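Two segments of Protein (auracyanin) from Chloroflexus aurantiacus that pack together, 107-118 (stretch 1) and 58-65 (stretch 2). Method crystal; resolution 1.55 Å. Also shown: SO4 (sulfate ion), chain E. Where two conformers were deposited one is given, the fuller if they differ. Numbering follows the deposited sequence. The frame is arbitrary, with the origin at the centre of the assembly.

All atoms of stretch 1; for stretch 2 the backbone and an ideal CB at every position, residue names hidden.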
ATOM      1  N   SER A 107      -2.793   3.645  -8.966  1.00 10.80           N
ATOM      2  CA  SER A 107      -3.603   2.484  -8.523  1.00  9.88           C
ATOM      3  C   SER A 107      -2.727   1.243  -8.469  1.00  9.35           C
ATOM      4  O   SER A 107      -1.683   1.131  -9.099  1.00 11.07           O
ATOM      5  CB  SER A 107      -4.759   2.249  -9.503  1.00 12.18           C
ATOM      6  OG  SER A 107      -5.607   3.399  -9.556  1.00 13.46           O
ATOM      7  N   VAL A 108      -3.332   0.205  -7.843  1.00  8.47           N
ATOM      8  CA  VAL A 108      -2.784  -1.151  -7.972  1.00  6.69           C
ATOM      9  C   VAL A 108      -3.962  -2.141  -8.056  1.00 10.25           C
ATOM     10  O   VAL A 108      -4.939  -1.940  -7.373  1.00  8.90           O
ATOM     11  CB  VAL A 108      -1.802  -1.520  -6.889  1.00  9.97           C
ATOM     12  CG1 VAL A 108      -2.380  -1.475  -5.490  1.00 11.49           C
ATOM     13  CG2 VAL A 108      -1.129  -2.868  -7.159  1.00 11.28           C
ATOM     14  N   THR A 109      -3.847  -3.089  -8.981  1.00  9.58           N
ATOM     15  CA  THR A 109      -4.960  -4.055  -9.166  1.00  8.54           C
ATOM     16  C   THR A 109      -4.437  -5.422  -8.763  1.00  9.21           C
ATOM     17  O   THR A 109      -3.397  -5.873  -9.265  1.00  8.96           O
ATOM     18  CB  THR A 109      -5.428  -4.084 -10.612  1.00  7.19           C
ATOM     19  OG1 THR A 109      -6.003  -2.784 -10.939  1.00 10.24           O
ATOM     20  CG2 THR A 109      -6.529  -5.154 -10.820  1.00  9.47           C
ATOM     21  N   PHE A 110      -5.107  -6.025  -7.790  1.00  7.87           N
ATOM     22  CA  PHE A 110      -4.596  -7.233  -7.183  1.00  8.63           C
ATOM     23  C   PHE A 110      -5.729  -8.173  -6.785  1.00  9.60           C
ATOM     24  O   PHE A 110      -6.842  -7.731  -6.516  1.00 10.26           O
ATOM     25  CB  PHE A 110      -3.679  -6.937  -5.996  1.00 10.95           C
ATOM     26  CG  PHE A 110      -4.373  -6.300  -4.818  1.00  9.41           C
ATOM     27  CD1 PHE A 110      -4.693  -4.960  -4.821  1.00 10.10           C
ATOM     28  CD2 PHE A 110      -4.717  -7.060  -3.706  1.00  9.81           C
ATOM     29  CE1 PHE A 110      -5.338  -4.392  -3.742  1.00 10.82           C
ATOM     30  CE2 PHE A 110      -5.395  -6.511  -2.640  1.00  9.81           C
ATOM     31  CZ  PHE A 110      -5.656  -5.134  -2.629  1.00 13.37           C
ATOM     32  N   ARG A 111      -5.358  -9.434  -6.577  1.00 10.37           N
ATOM     33  CA  ARG A 111      -6.300 -10.398  -5.997  1.00 11.80           C
ATOM     34  C   ARG A 111      -6.093 -10.407  -4.477  1.00 10.31           C
ATOM     35  O   ARG A 111      -4.986 -10.573  -3.988  1.00 12.30           O
ATOM     36  CB  ARG A 111      -6.082 -11.800  -6.578  1.00 15.23           C
ATOM     37  CG  ARG A 111      -7.127 -12.801  -6.052  0.50 15.80           C
ATOM     38  CD  ARG A 111      -7.016 -14.124  -6.805  0.50 17.55           C
ATOM     39  NE  ARG A 111      -7.220 -13.935  -8.243  0.50 18.87           N
ATOM     40  CZ  ARG A 111      -8.413 -13.931  -8.823  0.50 16.36           C
ATOM     41  NH1 ARG A 111      -9.501 -14.075  -8.064  0.50 16.49           N
ATOM     42  NH2 ARG A 111      -8.563 -13.736 -10.120  0.50 15.54           N
ATOM     43  N   THR A 112      -7.180 -10.120  -3.767  1.00 11.17           N
ATOM     44  CA  THR A 112      -7.035 -10.131  -2.287  1.00  9.61           C
ATOM     45  C   THR A 112      -6.646 -11.532  -1.823  1.00 12.07           C
ATOM     46  O   THR A 112      -6.999 -12.533  -2.459  1.00 10.00           O
ATOM     47  CB  THR A 112      -8.355  -9.714  -1.648  1.00 11.74           C
ATOM     48  OG1 THR A 112      -9.376 -10.597  -2.166  1.00 11.03           O
ATOM     49  CG2 THR A 112      -8.746  -8.279  -2.009  1.00 10.98           C
ATOM     50  N   PRO A 113      -5.936 -11.618  -0.716  1.00 11.34           N
ATOM     51  CA  PRO A 113      -5.500 -12.857  -0.115  1.00  8.88           C
ATOM     52  C   PRO A 113      -6.617 -13.594   0.608  1.00 10.90           C
ATOM     53  O   PRO A 113      -7.800 -13.262   0.432  1.00 10.81           O
ATOM     54  CB  PRO A 113      -4.410 -12.378   0.870  1.00 11.74           C
ATOM     55  CG  PRO A 113      -4.987 -11.067   1.347  1.00 10.62           C
ATOM     56  CD  PRO A 113      -5.504 -10.423   0.068  1.00 11.56           C
ATOM     57  N   ALA A 114      -6.275 -14.649   1.339  1.00 10.79           N
ATOM     58  CA  ALA A 114      -7.311 -15.438   2.075  1.00 11.23           C
ATOM     59  C   ALA A 114      -7.908 -14.628   3.199  1.00 11.38           C
ATOM     60  O   ALA A 114      -7.297 -13.610   3.616  1.00 12.09           O
ATOM     61  CB  ALA A 114      -6.526 -16.622   2.697  1.00 13.83           C
ATOM     62  N   PRO A 115      -9.000 -15.025   3.782  1.00 10.86           N
ATOM     63  CA  PRO A 115      -9.628 -14.317   4.887  1.00 10.25           C
ATOM     64  C   PRO A 115      -8.607 -14.170   5.990  1.00  9.44           C
ATOM     65  O   PRO A 115      -7.773 -15.061   6.230  1.00 11.85           O
ATOM     66  CB  PRO A 115     -10.768 -15.262   5.336  1.00 10.21           C
ATOM     67  CG  PRO A 115     -11.150 -15.905   4.002  1.00 11.36           C
ATOM     68  CD  PRO A 115      -9.789 -16.233   3.398  1.00  9.47           C
ATOM     69  N   GLY A 116      -8.573 -12.980   6.641  1.00  9.55           N
ATOM     70  CA  GLY A 116      -7.584 -12.759   7.684  1.00 10.83           C
ATOM     71  C   GLY A 116      -7.415 -11.209   7.810  1.00  9.55           C
ATOM     72  O   GLY A 116      -8.202 -10.494   7.242  1.00 10.58           O
ATOM     73  N   THR A 117      -6.429 -10.873   8.598  1.00  9.86           N
ATOM     74  CA  THR A 117      -6.161  -9.437   8.872  1.00 10.80           C
ATOM     75  C   THR A 117      -4.721  -9.148   8.460  1.00  8.94           C
ATOM     76  O   THR A 117      -3.796  -9.916   8.611  1.00 11.04           O
ATOM     77  CB  THR A 117      -6.350  -9.182  10.363  1.00 10.58           C
ATOM     78  OG1 THR A 117      -7.722  -9.426  10.701  0.50  8.93           O
ATOM     79  CG2 THR A 117      -6.012  -7.748  10.756  0.50  7.30           C
ATOM     80  N   TYR A 118      -4.582  -7.996   7.782  1.00  9.63           N
ATOM     81  CA  TYR A 118      -3.341  -7.670   7.103  1.00 11.15           C
ATOM     82  C   TYR A 118      -3.077  -6.155   7.266  1.00 11.61           C
ATOM     83  O   TYR A 118      -4.035  -5.382   7.191  1.00 13.23           O
ATOM     84  CB  TYR A 118      -3.506  -7.911   5.584  1.00 10.88           C
ATOM     85  CG  TYR A 118      -3.847  -9.352   5.243  1.00 10.39           C
ATOM     86  CD1 TYR A 118      -5.175  -9.767   5.207  1.00 12.26           C
ATOM     87  CD2 TYR A 118      -2.844 -10.221   4.868  1.00 10.09           C
ATOM     88  CE1 TYR A 118      -5.457 -11.098   4.889  1.00 10.87           C
ATOM     89  CE2 TYR A 118      -3.132 -11.529   4.482  1.00 13.16           C
ATOM     90  CZ  TYR A 118      -4.446 -11.933   4.540  1.00 11.11           C
ATOM     91  OH  TYR A 118      -4.743 -13.254   4.160  1.00 11.49           O
ATOM     92  N   UNK A  58       2.953   6.149  -0.539  1.00 12.19           N
ATOM     93  CA  UNK A  58       2.480   5.001  -1.358  1.00 11.08           C
ATOM     94  C   UNK A  58       1.545   4.204  -0.433  1.00 10.02           C
ATOM     95  O   UNK A  58       1.254   4.554   0.666  1.00  9.29           O
ATOM     96  CB  UNK A  58       3.633   4.141  -1.880  1.00 11.08           C
ATOM     97  N   UNK A  59       0.929   3.176  -1.046  1.00  8.85           N
ATOM     98  CA  UNK A  59       0.064   2.237  -0.306  1.00 10.38           C
ATOM     99  C   UNK A  59       0.621   0.840  -0.547  1.00  8.90           C
ATOM    100  O   UNK A  59       0.795   0.417  -1.727  1.00  8.73           O
ATOM    101  CB  UNK A  59      -1.398   2.336  -0.745  1.00 10.38           C
ATOM    102  N   UNK A  60       0.942   0.148   0.528  1.00  8.52           N
ATOM    103  CA  UNK A  60       1.591  -1.153   0.468  1.00 10.35           C
ATOM    104  C   UNK A  60       0.874  -2.157   1.374  1.00 10.30           C
ATOM    105  O   UNK A  60       0.796  -1.980   2.558  1.00  9.64           O
ATOM    106  CB  UNK A  60       3.063  -1.032   0.866  1.00 10.35           C
ATOM    107  N   UNK A  61       0.324  -3.215   0.729  1.00  9.99           N
ATOM    108  CA  UNK A  61      -0.359  -4.257   1.547  1.00  9.90           C
ATOM    109  C   UNK A  61       0.613  -5.390   1.827  1.00 10.41           C
ATOM    110  O   UNK A  61       1.224  -5.908   0.909  1.00 10.29           O
ATOM    111  CB  UNK A  61      -1.605  -4.795   0.840  1.00  9.90           C
ATOM    112  N   UNK A  62       0.783  -5.732   3.104  1.00 10.28           N
ATOM    113  CA  UNK A  62       1.732  -6.772   3.459  1.00 11.02           C
ATOM    114  C   UNK A  62       1.010  -8.021   3.977  1.00 12.27           C
ATOM    115  O   UNK A  62      -0.097  -7.936   4.464  1.00 11.71           O
ATOM    116  CB  UNK A  62       2.716  -6.252   4.508  1.00 11.02           C
ATOM    117  N   UNK A  63       1.719  -9.148   3.813  1.00 12.76           N
ATOM    118  CA  UNK A  63       1.129 -10.455   4.179  1.00 14.57           C
ATOM    119  C   UNK A  63       1.320 -10.760   5.646  1.00 15.22           C
ATOM    120  O   UNK A  63       2.045 -11.693   6.032  1.00 17.96           O
ATOM    121  CB  UNK A  63       1.744 -11.579   3.342  1.00 14.57           C
ATOM    122  N   UNK A  64       0.774  -9.913   6.520  1.00 13.43           N
ATOM    123  CA  UNK A  64       0.967 -10.086   7.953  1.00 15.06           C
ATOM    124  C   UNK A  64       0.744  -8.798   8.733  1.00 16.57           C
ATOM    125  O   UNK A  64       0.088  -7.862   8.293  1.00 13.85           O
ATOM    126  CB  UNK A  64       2.376 -10.616   8.228  1.00 15.06           C
ATOM    127  N   UNK A  65       1.317  -8.779   9.936  1.00 16.01           N
ATOM    128  CA  UNK A  65       1.220  -7.714  10.880  1.00 17.01           C
ATOM    129  C   UNK A  65       2.520  -6.879  10.927  1.00 17.06           C
ATOM    130  O   UNK A  65       3.224  -6.778   9.945  1.00 18.38           O
ATOM    131  CB  UNK A  65       0.888  -8.285  12.260  1.00 17.01           C
TER
HETATM  132  S   SO4 E 144       3.470 -10.758  11.898  1.00 48.82           S
HETATM  133  O1  SO4 E 144       4.176  -9.587  11.312  1.00 48.45           O
HETATM  134  O2  SO4 E 144       4.454 -11.868  12.164  1.00 50.15           O
HETATM  135  O3  SO4 E 144       2.447 -11.284  10.915  1.00 49.22           O
HETATM  136  O4  SO4 E 144       2.789 -10.363  13.168  1.00 48.75           O

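At position 58 the ideal CB has nothing of stretch 1 within 5.5 Å, so stretch 1 sets no preference there. The residue is Asn58; both ends of its amide are hydrogen-bonded elsewhere in the structure.

Position 59 points its CA-to-CB bond toward stretch 1, but across a gap: its CA lies 8.9 Å from CA of Val108. Val108 and Phe110 offer only apolar side-chain surface. A short side chain would not span the distance; a long apolar or aromatic one would suit. The residue is Trp59, with chi1 t. Its six-membered ring reaches both neighbours: CZ3 lies 4.0 Å from Val108 CG1, and CH2 lies 3.9 Å from Phe110 CZ. The two aromatic rings meet obliquely, their planes at 36°.

Position 60 points away from stretch 1, in an extended backbone. Stretch 1 does not discriminate here. The residue is Val60, which makes no contact with stretch 1.

Position 61 points toward stretch 1 again, as alternation along a strand predicts. Its ideal CB is 5.3 Å from Phe110 CZ. Pro113 and Tyr118 lie farther off, within reach of a longer side chain. The surroundings are apolar, and a medium-sized apolar side chain such as leucine, isoleucine or methionine would suit. The residue is Leu61, chi1 t and chi2 p. Its CD2 packs 3.7 Å from Phe110 CE2 and 4.5 Å from Pro113 CD, while CD1 lies 3.9 Å from Tyr118 CB.

Position 62 points away, so many side chains would be compatible with stretch 1. Its backbone comes closer: the carbonyl O is 3.6 Å from Tyr118 CB. The residue is Val62, and that same O accepts a weak hydrogen bond from the backbone N of position 64.

Position 63 also points away, yet its ideal CB is 5.0 Å from Tyr118 CE2. A flexible polar side chain could turn back to the ring. The residue is Asn63, chi1 t. Its ND2 comes within 3.5 Å of Tyr118 CE2, near the plane of the ring at its edge.

Position 64 has phi/psi of 158/-159. A CB would be jammed against the preceding carbonyl O and would lie 2.8 Å from sulfate O3. Glycine is called for, and the residue is Gly64. Its O lies 3.6 Å from Tyr118 CA.

At position 65 the backbone angles would admit other residues. An ideal CB would clash with sulfate O4 at 3.0 Å, but the ion is probably from the crystallisation liquor and no strong ground for glycine. The residue is Gly65, at a helix N-cap position. Its N donates a hydrogen bond to sulfate O3 at 2.9 Å.

Stretch 2, residues 58-65: NWVLVNGG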
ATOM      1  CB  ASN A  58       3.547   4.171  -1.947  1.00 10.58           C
ATOM      2  CG  ASN A  58       4.373   3.340  -1.008  1.00  8.66           C
ATOM      3  OD1 ASN A  58       4.233   3.541   0.212  1.00 11.58           O
ATOM      4  ND2 ASN A  58       5.208   2.447  -1.505  1.00 13.21           N
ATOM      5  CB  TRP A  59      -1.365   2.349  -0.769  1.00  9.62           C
ATOM      6  CG  TRP A  59      -2.339   1.431  -0.062  1.00  8.74           C
ATOM      7  CD1 TRP A  59      -3.049   1.758   1.048  1.00  8.89           C
ATOM      8  CD2 TRP A  59      -2.714   0.101  -0.425  1.00  9.88           C
ATOM      9  NE1 TRP A  59      -3.875   0.684   1.413  1.00 11.07           N
ATOM     10  CE2 TRP A  59      -3.626  -0.334   0.525  1.00  8.70           C
ATOM     11  CE3 TRP A  59      -2.325  -0.747  -1.472  1.00  8.70           C
ATOM     12  CZ2 TRP A  59      -4.258  -1.595   0.437  1.00  8.92           C
ATOM     13  CZ3 TRP A  59      -2.917  -2.026  -1.541  1.00 11.37           C
ATOM     14  CH2 TRP A  59      -3.833  -2.428  -0.575  1.00  9.24           C
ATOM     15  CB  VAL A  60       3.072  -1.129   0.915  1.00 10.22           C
ATOM     16  CG1 VAL A  60       3.714  -2.512   0.730  1.00 12.24           C
ATOM     17  CG2 VAL A  60       3.834  -0.105   0.080  1.00  9.77           C
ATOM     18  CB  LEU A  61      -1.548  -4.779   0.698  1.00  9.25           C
ATOM     19  CG  LEU A  61      -2.282  -5.952   1.417  1.00  8.05           C
ATOM     20  CD1 LEU A  61      -2.946  -5.402   2.677  1.00  8.69           C
ATOM     21  CD2 LEU A  61      -3.346  -6.534   0.496  1.00 10.59           C
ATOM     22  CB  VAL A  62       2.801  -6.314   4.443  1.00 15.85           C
ATOM     23  CG1 VAL A  62       3.439  -4.998   3.956  1.00 16.40           C
ATOM     24  CG2 VAL A  62       2.273  -6.177   5.835  1.00 15.34           C
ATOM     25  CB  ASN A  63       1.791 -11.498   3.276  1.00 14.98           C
ATOM     26  CG  ASN A  63       1.212 -12.900   3.487  1.00 16.34           C
ATOM     27  OD1 ASN A  63       1.998 -13.867   3.406  1.00 21.40           O
ATOM     28  ND2 ASN A  63      -0.055 -12.988   3.776  1.00 13.08           N
TER
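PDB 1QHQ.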